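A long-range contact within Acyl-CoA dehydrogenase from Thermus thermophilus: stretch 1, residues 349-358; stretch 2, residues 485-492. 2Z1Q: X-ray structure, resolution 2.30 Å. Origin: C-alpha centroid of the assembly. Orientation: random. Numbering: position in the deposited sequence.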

# COMPACT_ATOMS: atom_id res chain seq x y z
N VAL B 349 -25.58 -6.04 -3.03
CA VAL B 349 -24.40 -6.62 -3.66
C VAL B 349 -23.60 -5.57 -4.41
O VAL B 349 -22.38 -5.51 -4.27
CB VAL B 349 -24.81 -7.77 -4.61
CG1 VAL B 349 -23.58 -8.31 -5.33
CG2 VAL B 349 -25.46 -8.87 -3.80
N GLU B 350 -24.27 -4.73 -5.20
CA GLU B 350 -23.59 -3.67 -5.94
C GLU B 350 -22.89 -2.70 -4.98
O GLU B 350 -21.78 -2.24 -5.24
CB GLU B 350 -24.58 -2.88 -6.81
CG GLU B 350 -25.16 -3.59 -8.04
CD GLU B 350 -26.07 -4.77 -7.75
OE1 GLU B 350 -26.78 -4.78 -6.72
OE2 GLU B 350 -26.10 -5.70 -8.59
N ALA B 351 -23.56 -2.36 -3.87
CA ALA B 351 -22.98 -1.45 -2.89
C ALA B 351 -21.65 -2.03 -2.39
O ALA B 351 -20.66 -1.33 -2.29
CB ALA B 351 -23.93 -1.25 -1.72
N SER B 352 -21.64 -3.33 -2.10
CA SER B 352 -20.42 -3.97 -1.63
C SER B 352 -19.31 -3.96 -2.68
O SER B 352 -18.15 -3.72 -2.34
CB SER B 352 -20.71 -5.40 -1.19
OG SER B 352 -21.44 -5.45 0.02
N ILE B 353 -19.67 -4.20 -3.94
CA ILE B 353 -18.68 -4.21 -5.03
C ILE B 353 -17.97 -2.86 -5.20
O ILE B 353 -16.75 -2.82 -5.31
CB ILE B 353 -19.32 -4.59 -6.40
CG1 ILE B 353 -19.71 -6.06 -6.41
CG2 ILE B 353 -18.32 -4.31 -7.52
CD1 ILE B 353 -20.49 -6.47 -7.67
N ILE B 354 -18.73 -1.77 -5.23
CA ILE B 354 -18.11 -0.46 -5.38
C ILE B 354 -17.38 -0.03 -4.11
O ILE B 354 -16.48 0.80 -4.16
CB ILE B 354 -19.15 0.63 -5.78
CG1 ILE B 354 -20.27 0.68 -4.75
CG2 ILE B 354 -19.72 0.35 -7.18
CD1 ILE B 354 -21.37 1.64 -5.11
N LYS B 355 -17.75 -0.61 -2.97
CA LYS B 355 -17.09 -0.30 -1.70
C LYS B 355 -15.66 -0.87 -1.73
O LYS B 355 -14.69 -0.20 -1.39
CB LYS B 355 -17.91 -0.87 -0.52
CG LYS B 355 -17.09 -1.26 0.71
CD LYS B 355 -16.46 -0.08 1.39
CE LYS B 355 -15.04 -0.39 1.90
NZ LYS B 355 -14.96 -1.43 2.96
N VAL B 356 -15.54 -2.11 -2.19
CA VAL B 356 -14.25 -2.79 -2.31
C VAL B 356 -13.44 -2.18 -3.45
O VAL B 356 -12.25 -1.93 -3.29
CB VAL B 356 -14.43 -4.28 -2.60
CG1 VAL B 356 -13.07 -4.97 -2.68
CG2 VAL B 356 -15.29 -4.91 -1.52
N LEU B 357 -14.10 -1.95 -4.58
CA LEU B 357 -13.44 -1.39 -5.76
C LEU B 357 -12.90 0.01 -5.48
O LEU B 357 -11.75 0.32 -5.79
CB LEU B 357 -14.44 -1.29 -6.90
CG LEU B 357 -14.02 -1.48 -8.36
CD1 LEU B 357 -14.94 -0.59 -9.17
CD2 LEU B 357 -12.57 -1.11 -8.62
N GLY B 358 -13.74 0.85 -4.90
CA GLY B 358 -13.32 2.21 -4.62
C GLY B 358 -12.12 2.30 -3.71
O GLY B 358 -11.09 2.88 -4.07
N ILE B 485 -13.87 -11.58 -9.45
CA ILE B 485 -14.27 -11.67 -10.84
C ILE B 485 -15.54 -10.84 -11.03
O ILE B 485 -15.64 -10.06 -11.98
CB ILE B 485 -14.50 -13.14 -11.24
CG1 ILE B 485 -13.21 -13.92 -10.99
CG2 ILE B 485 -14.89 -13.23 -12.72
CD1 ILE B 485 -13.30 -15.38 -11.30
N LEU B 486 -16.48 -10.97 -10.09
CA LEU B 486 -17.73 -10.21 -10.14
C LEU B 486 -17.44 -8.71 -10.09
O LEU B 486 -18.09 -7.93 -10.79
CB LEU B 486 -18.64 -10.62 -8.97
CG LEU B 486 -19.16 -12.06 -9.03
CD1 LEU B 486 -19.86 -12.44 -7.73
CD2 LEU B 486 -20.12 -12.21 -10.21
N ILE B 487 -16.45 -8.32 -9.28
CA ILE B 487 -16.06 -6.92 -9.16
C ILE B 487 -15.51 -6.37 -10.47
O ILE B 487 -15.91 -5.28 -10.90
CB ILE B 487 -14.96 -6.72 -8.08
CG1 ILE B 487 -15.55 -7.03 -6.70
CG2 ILE B 487 -14.36 -5.30 -8.18
CD1 ILE B 487 -14.56 -7.09 -5.58
N ASP B 488 -14.60 -7.10 -11.10
CA ASP B 488 -14.01 -6.65 -12.36
C ASP B 488 -15.01 -6.69 -13.50
O ASP B 488 -14.91 -5.92 -14.45
CB ASP B 488 -12.80 -7.50 -12.73
CG ASP B 488 -11.53 -7.03 -12.06
OD1 ASP B 488 -10.61 -7.86 -11.87
OD2 ASP B 488 -11.44 -5.83 -11.73
N ALA B 489 -15.96 -7.60 -13.39
CA ALA B 489 -16.98 -7.74 -14.41
C ALA B 489 -17.85 -6.49 -14.36
O ALA B 489 -17.95 -5.76 -15.34
CB ALA B 489 -17.82 -9.00 -14.16
N TYR B 490 -18.46 -6.25 -13.20
CA TYR B 490 -19.32 -5.08 -13.03
C TYR B 490 -18.59 -3.80 -13.39
O TYR B 490 -19.10 -2.97 -14.13
CB TYR B 490 -19.83 -5.03 -11.59
CG TYR B 490 -20.87 -3.97 -11.33
CD1 TYR B 490 -20.55 -2.81 -10.64
CD2 TYR B 490 -22.19 -4.13 -11.78
CE1 TYR B 490 -21.49 -1.83 -10.39
CE2 TYR B 490 -23.15 -3.15 -11.54
CZ TYR B 490 -22.79 -2.00 -10.84
OH TYR B 490 -23.70 -1.01 -10.59
N ALA B 491 -17.37 -3.65 -12.88
CA ALA B 491 -16.57 -2.46 -13.16
C ALA B 491 -16.24 -2.30 -14.65
O ALA B 491 -16.42 -1.23 -15.21
CB ALA B 491 -15.27 -2.49 -12.36
N ALA B 492 -15.75 -3.37 -15.27
CA ALA B 492 -15.38 -3.30 -16.68
C ALA B 492 -16.58 -2.97 -17.54
O ALA B 492 -16.53 -2.09 -18.39
CB ALA B 492 -14.75 -4.62 -17.15

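How do the two backbones meet? Both stretches are helical throughout, each a segment of a longer helix, and they cross almost at right angles: the angle between their N-to-C directions is 91°, and their axes come within 9.8 Å. Such a crossing confines the contact to a short patch, because the helices diverge quickly on leaving it. The patch is centred where Ile353 CA lies 5.6 Å from Ile487 CA. Within each helix the backbone amides are spent on the usual i to i-4 bonds; Leu357 N donates to Ile353 O at 2.9 Å, and Ala491 N to Ile487 O at 3.0 Å. No hydrogen bond joins one stretch to the other, so side-chain packing holds this contact together.

What fills the centre of the crossing? Two isoleucines do, each giving up more surface to the other stretch than any other residue of its own stretch. Ile353 points its CA-to-CB bond toward the second helix, and its CG2 methyl comes so close that it rests against backbone as well as side chain: Ile353 CG2 is 3.8 Å from Ile487 CA and 4.0 Å from Ile487 CG1. Ile487 leaves its own backbone sideways, yet reaches further along the first helix. Ile487 CD1 lies 3.9 Å from Val356 CG1, while Ile487 CG2 lies 3.8 Å from Leu357 CG. Val356 and Leu357 follow Ile353 in the next turn, so one isoleucine touches three residues of the opposing helix. These are van der Waals contacts between hydrocarbon groups, favoured because they bury apolar surface away from water.

How does the tyrosine fit against the first helix? Tyr490 lies one turn beyond Ile487 and points toward stretch 1, where it meets Glu350, Ile353 and Ile354. Ile354 CG2 approaches the edge of the ring, near its plane, at 4.3 Å from Tyr490 CE1. Ile353 CG2 comes in obliquely, 4.1 Å from Tyr490 CD1, so the same methyl that packs on Ile487 also touches the ring. At the far end of the tyrosine, Glu350 CG is 3.9 Å from Tyr490 OH. That approach is made by a methylene, not the carboxylate; Glu350 OE2 and Tyr490 OH both find hydrogen bonds elsewhere in the structure.

What closes the contact on the other side of Ile353? Leu357, one turn further on, points toward the second helix and places Leu357 CD1 3.7 Å from Ala491 CB. The methyl of Ala491 is short but also points toward the partner helix, and the longer leucine spans the remaining gap. With chi1 at -147° and chi2 at -149°, the leucine sits between the standard rotamer wells. Together the two stretches bury 416 Å² of surface, counted over both sides, in an almost wholly apolar contact whose touching residues are at least 130 positions apart in sequence.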